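PDB 7JPJ: diaminopimelate decarboxylase from Phaeodactylum tricornutum, which probably decarboxylates meso-diaminopimelate to L-lysine with the help of pyridoxal 5'-phosphate, working as an obligate dimer. Local coordinates for residues K36-A41 against H72-H77; A43-P48 against L53-A58. One frame throughout, in Å; residues are numbered along the deposited sequence.

In the fold
Both interactions lie in the pyridoxal-binding barrel and share helix 34-45, their centres about 9 Å apart. Interaction 2 is the more buried: it sets the last turn of the helix, and the chain just after it, on the outer face of strand 53-58, through leucine and valine methyls laid on apolar side chains and backbone carbonyls, without a hydrogen bond. Interaction 1 is partly buried; it brings the middle of the same helix against the turn between helix 65-73 and strand 77-80, and its apolar half gives way to charged groups. The two touch: His77 hydrogen-bonds through its N to Val55 O and through its O to Tyr57 N, while Leu45 CD1 packs on Lys74 O.

Interaction 1. Residues K36-A41 against H72-H77; sequences KLEEAA and HSKNIH
Ala41, Lys74, Ile76 and Glu38 make the whole of this contact. Ile76 reaches helix 34-45 with a single methyl: its CG1 branch lies anti to the carbonyl carbon (chi1 -71°) and runs on extended, ending with CD1 3.9 Å from Ala41 CB. Ile76 CD1 is also 4.1 Å from Ala41 CA, and thus meets the backbone of the helix as well as the one carbon of the alanine side chain. Lys74 approaches Ala41 by its shaft, its CE standing 4.2 Å from Ala41 CB. Bends at chi2 and chi3 (-70° and -105°) turn the lysine chain so that NZ passes on to Glu38. There the two long side chains cross at about a right angle, and it is the aliphatic part of the glutamate that is met, Glu38 CG being 3.9 Å from Lys74 NZ. Glu38 OE2 stays 4.4 Å from Lys74 NZ, beyond a salt bridge. Each charge has another partner nearby, though a long and weak one: Lys74 faces Asp42, and Glu38 faces Lys417. In the 72-77 segment, Asn75, with positive phi, is the C-prime residue of a Schellman motif that ends helix 65-73 and brings Ile76 round to the neighbouring helix; Ile76 also packs on Val55 and Tyr57 of strand 53-58. Chemically, the contact is graded, from methyl packing at Ile76 to a loose, non-bonded pairing of charges at Glu38, so that cohesion probably rests mainly on apolar packing and burial, with a diffuse attraction between the charges.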
loop_
_atom_site.group_PDB
_atom_site.type_symbol
_atom_site.label_atom_id
_atom_site.label_comp_id
_atom_site.label_asym_id
_atom_site.label_seq_id
_atom_site.Cartn_x
_atom_site.Cartn_y
_atom_site.Cartn_z
ATOM N N LYS A 36 23.639 7.151 10.484
ATOM C CA LYS A 36 23.468 6.288 9.320
ATOM C C LYS A 36 23.229 7.089 8.044
ATOM O O LYS A 36 23.544 6.612 6.948
ATOM C CB LYS A 36 22.321 5.308 9.561
ATOM C CG LYS A 36 22.726 4.052 10.319
ATOM C CD LYS A 36 23.488 3.100 9.414
ATOM C CE LYS A 36 24.048 1.922 10.183
ATOM N NZ LYS A 36 24.687 0.930 9.275
ATOM N N LEU A 37 22.675 8.298 8.159
ATOM C CA LEU A 37 22.525 9.147 6.982
ATOM C C LEU A 37 23.867 9.692 6.512
ATOM O O LEU A 37 24.076 9.870 5.307
ATOM C CB LEU A 37 21.564 10.298 7.276
ATOM C CG LEU A 37 20.075 9.971 7.394
ATOM C CD1 LEU A 37 19.331 11.150 7.989
ATOM C CD2 LEU A 37 19.489 9.592 6.039
ATOM N N GLU A 38 24.784 9.959 7.446
ATOM C CA GLU A 38 26.084 10.510 7.080
ATOM C C GLU A 38 26.944 9.481 6.358
ATOM O O GLU A 38 27.667 9.822 5.415
ATOM C CB GLU A 38 26.800 11.027 8.328
ATOM C CG GLU A 38 27.821 12.107 8.044
ATOM C CD GLU A 38 28.702 12.407 9.241
ATOM O OE1 GLU A 38 29.441 11.500 9.678
ATOM O OE2 GLU A 38 28.659 13.550 9.741
ATOM N N GLU A 39 26.887 8.220 6.795
ATOM C CA GLU A 39 27.646 7.165 6.128
ATOM C C GLU A 39 27.211 6.999 4.679
ATOM O O GLU A 39 28.051 6.858 3.784
ATOM C CB GLU A 39 27.487 5.847 6.884
ATOM C CG GLU A 39 27.772 5.937 8.373
ATOM C CD GLU A 39 27.559 4.612 9.088
ATOM O OE1 GLU A 39 27.067 3.659 8.439
ATOM O OE2 GLU A 39 27.895 4.521 10.290
ATOM N N ALA A 40 25.900 7.007 4.428
ATOM C CA ALA A 40 25.411 6.827 3.066
ATOM C C ALA A 40 25.714 8.047 2.207
ATOM O O ALA A 40 26.107 7.910 1.041
ATOM C CB ALA A 40 23.913 6.536 3.077
ATOM N N ALA A 41 25.543 9.246 2.766
ATOM C CA ALA A 41 25.831 10.465 2.019
ATOM C C ALA A 41 27.295 10.518 1.603
ATOM O O ALA A 41 27.615 10.804 0.444
ATOM C CB ALA A 41 25.463 11.691 2.853
ATOM N N HIS A 72 20.551 18.341 1.689
ATOM C CA HIS A 72 20.902 19.606 1.053
ATOM C C HIS A 72 22.164 20.196 1.671
ATOM O O HIS A 72 23.026 20.722 0.954
ATOM C CB HIS A 72 19.737 20.592 1.150
ATOM C CG HIS A 72 19.993 21.895 0.460
ATOM N ND1 HIS A 72 19.806 23.116 1.073
ATOM C CD2 HIS A 72 20.439 22.167 -0.790
ATOM C CE1 HIS A 72 20.121 24.083 0.230
ATOM N NE2 HIS A 72 20.509 23.533 -0.907
ATOM N N SER A 73 22.296 20.113 2.997
ATOM C CA SER A 73 23.498 20.601 3.663
ATOM C C SER A 73 24.741 19.820 3.257
ATOM O O SER A 73 25.858 20.325 3.421
ATOM C CB SER A 73 23.315 20.537 5.179
ATOM O OG SER A 73 23.141 19.199 5.609
ATOM N N LYS A 74 24.575 18.603 2.741
ATOM C CA LYS A 74 25.686 17.796 2.257
ATOM C C LYS A 74 25.928 17.966 0.762
ATOM O O LYS A 74 26.686 17.184 0.181
ATOM C CB LYS A 74 25.443 16.320 2.577
ATOM C CG LYS A 74 25.483 15.999 4.059
ATOM C CD LYS A 74 26.891 16.123 4.606
ATOM C CE LYS A 74 27.507 14.758 4.850
ATOM N NZ LYS A 74 28.839 14.863 5.522
ATOM N N ASN A 75 25.300 18.966 0.137
ATOM C CA ASN A 75 25.437 19.245 -1.296
ATOM C C ASN A 75 24.941 18.088 -2.159
ATOM O O ASN A 75 25.468 17.839 -3.247
ATOM C CB ASN A 75 26.879 19.608 -1.662
ATOM C CG ASN A 75 27.347 20.869 -0.974
ATOM O OD1 ASN A 75 26.541 21.731 -0.623
ATOM N ND2 ASN A 75 28.654 20.984 -0.767
ATOM N N ILE A 76 23.919 17.381 -1.685
ATOM C CA ILE A 76 23.239 16.348 -2.458
ATOM C C ILE A 76 21.960 16.946 -3.023
ATOM O O ILE A 76 21.189 17.584 -2.296
ATOM C CB ILE A 76 22.940 15.111 -1.595
ATOM C CG1 ILE A 76 24.232 14.359 -1.277
ATOM C CG2 ILE A 76 21.949 14.197 -2.297
ATOM C CD1 ILE A 76 24.012 13.078 -0.512
ATOM N N HIS A 77 21.736 16.753 -4.319
ATOM C CA HIS A 77 20.591 17.345 -4.993
ATOM C C HIS A 77 19.376 16.424 -4.859
ATOM O O HIS A 77 19.400 15.427 -4.131
ATOM C CB HIS A 77 20.946 17.648 -6.447
ATOM C CG HIS A 77 21.983 18.719 -6.604
ATOM N ND1 HIS A 77 21.990 19.600 -7.665
ATOM C CD2 HIS A 77 23.045 19.051 -5.833
ATOM C CE1 HIS A 77 23.014 20.426 -7.541
ATOM N NE2 HIS A 77 23.670 20.113 -6.438
#

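Interaction 2. Residues A43-P48 against L53-A58; sequences ACLAFP and LTVRYA
Leu53 points its CB toward the end of helix 34-45, and from there the side chain spreads over the turn that follows. CG, anti to the backbone N (chi1 165°), carries the two methyls to that turn. Leu53 CD1 comes within 4.3 Å of Phe47 CB. Leu53 CD2, at the other tip, does most of the touching and is 3.7 Å from the same Phe47 CB. It also rests against the carbonyl oxygens of Cys44 and Leu45, with Leu53 CD2 3.6 Å from Cys44 O. Two residues on, Val55 continues the apolar line, its CG1 meeting Cys44 CB at 4.0 Å. The other methyl, Val55 CG2, rests on the Cys44 backbone, 3.6 Å from Cys44 O. That oxygen is not without a polar partner, since Phe47 N donates to Cys44 O at 3.0 Å. Phe47 carries its ring away from the strand, where it packs on Leu252 of helix 252-270 and Met276 of strand 275-278. No hydrogen bond joins the two segments, which implies that the helix end is seated on strand 53-58 of the parallel barrel by methyls packed on its side chains and carbonyl oxygens, with no directional bond to fix it.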
loop_
_atom_site.group_PDB
_atom_site.type_symbol
_atom_site.label_atom_id
_atom_site.label_comp_id
_atom_site.label_asym_id
_atom_site.label_seq_id
_atom_site.Cartn_x
_atom_site.Cartn_y
_atom_site.Cartn_z
ATOM N N ALA A 43 29.388 7.963 1.381
ATOM C CA ALA A 43 29.677 6.872 0.457
ATOM C C ALA A 43 29.240 7.206 -0.962
ATOM O O ALA A 43 29.879 6.769 -1.925
ATOM C CB ALA A 43 29.003 5.587 0.933
ATOM N N CYS A 44 28.159 7.973 -1.117
ATOM C CA CYS A 44 27.701 8.335 -2.454
ATOM C C CYS A 44 28.505 9.493 -3.028
ATOM O O CYS A 44 28.834 9.492 -4.219
ATOM C CB CYS A 44 26.212 8.677 -2.428
ATOM S SG CYS A 44 25.141 7.280 -2.029
ATOM N N LEU A 45 28.833 10.489 -2.201
ATOM C CA LEU A 45 29.676 11.591 -2.649
ATOM C C LEU A 45 31.089 11.144 -3.000
ATOM O O LEU A 45 31.826 11.913 -3.626
ATOM C CB LEU A 45 29.729 12.680 -1.576
ATOM C CG LEU A 45 28.442 13.481 -1.385
ATOM C CD1 LEU A 45 28.444 14.185 -0.037
ATOM C CD2 LEU A 45 28.257 14.473 -2.516
ATOM N N ALA A 46 31.480 9.927 -2.614
ATOM C CA ALA A 46 32.776 9.360 -2.952
ATOM C C ALA A 46 32.706 8.431 -4.160
ATOM O O ALA A 46 33.632 7.645 -4.386
ATOM C CB ALA A 46 33.353 8.620 -1.746
ATOM N N PHE A 47 31.625 8.503 -4.932
ATOM C CA PHE A 47 31.468 7.648 -6.099
ATOM C C PHE A 47 32.544 7.974 -7.132
ATOM O O PHE A 47 32.773 9.156 -7.428
ATOM C CB PHE A 47 30.077 7.837 -6.705
ATOM C CG PHE A 47 29.649 6.722 -7.618
ATOM C CD1 PHE A 47 30.011 6.725 -8.955
ATOM C CD2 PHE A 47 28.869 5.680 -7.142
ATOM C CE1 PHE A 47 29.616 5.703 -9.800
ATOM C CE2 PHE A 47 28.467 4.656 -7.982
ATOM C CZ PHE A 47 28.842 4.668 -9.312
ATOM N N PRO A 48 33.223 6.974 -7.690
ATOM C CA PRO A 48 34.262 7.255 -8.691
ATOM C C PRO A 48 33.677 7.925 -9.928
ATOM O O PRO A 48 32.709 7.442 -10.520
ATOM C CB PRO A 48 34.827 5.866 -9.012
ATOM C CG PRO A 48 34.454 5.018 -7.834
ATOM C CD PRO A 48 33.139 5.542 -7.362
ATOM N N LEU A 53 30.838 14.694 -10.651
ATOM C CA LEU A 53 29.758 13.877 -10.121
ATOM C C LEU A 53 28.712 14.754 -9.449
ATOM O O LEU A 53 29.044 15.760 -8.816
ATOM C CB LEU A 53 30.292 12.847 -9.114
ATOM C CG LEU A 53 29.275 12.146 -8.210
ATOM C CD1 LEU A 53 28.509 11.078 -8.981
ATOM C CD2 LEU A 53 29.942 11.560 -6.976
ATOM N N THR A 54 27.445 14.368 -9.601
ATOM C CA THR A 54 26.335 14.957 -8.866
ATOM C C THR A 54 25.485 13.831 -8.301
ATOM O O THR A 54 25.102 12.916 -9.035
ATOM C CB THR A 54 25.473 15.859 -9.755
ATOM O OG1 THR A 54 26.300 16.836 -10.393
ATOM C CG2 THR A 54 24.411 16.566 -8.921
ATOM N N VAL A 55 25.191 13.898 -7.007
ATOM C CA VAL A 55 24.349 12.911 -6.341
ATOM C C VAL A 55 22.970 13.519 -6.138
ATOM O O VAL A 55 22.835 14.582 -5.520
ATOM C CB VAL A 55 24.957 12.466 -5.003
ATOM C CG1 VAL A 55 24.013 11.511 -4.287
ATOM C CG2 VAL A 55 26.313 11.824 -5.228
ATOM N N ARG A 56 21.944 12.849 -6.656
ATOM C CA ARG A 56 20.557 13.261 -6.484
ATOM C C ARG A 56 19.848 12.273 -5.570
ATOM O O ARG A 56 19.925 11.059 -5.784
ATOM C CB ARG A 56 19.833 13.340 -7.829
ATOM C CG ARG A 56 20.576 14.113 -8.900
ATOM C CD ARG A 56 19.622 14.631 -9.965
ATOM N NE ARG A 56 19.450 16.075 -9.867
ATOM C CZ ARG A 56 19.953 16.947 -10.734
ATOM N NH1 ARG A 56 20.655 16.521 -11.769
ATOM N NH2 ARG A 56 19.752 18.246 -10.570
ATOM N N TYR A 57 19.160 12.790 -4.557
ATOM C CA TYR A 57 18.360 11.946 -3.679
ATOM C C TYR A 57 16.990 11.719 -4.307
ATOM O O TYR A 57 16.277 12.680 -4.616
ATOM C CB TYR A 57 18.220 12.581 -2.297
ATOM C CG TYR A 57 17.235 11.873 -1.388
ATOM C CD1 TYR A 57 17.217 10.485 -1.290
ATOM C CD2 TYR A 57 16.331 12.591 -0.619
ATOM C CE1 TYR A 57 16.321 9.836 -0.460
ATOM C CE2 TYR A 57 15.435 11.951 0.217
ATOM C CZ TYR A 57 15.433 10.575 0.291
ATOM O OH TYR A 57 14.539 9.936 1.120
ATOM N N ALA A 58 16.627 10.454 -4.499
ATOM C CA ALA A 58 15.301 10.081 -4.988
ATOM C C ALA A 58 14.329 10.177 -3.818
ATOM O O ALA A 58 14.071 9.200 -3.115
ATOM C CB ALA A 58 15.323 8.680 -5.588
#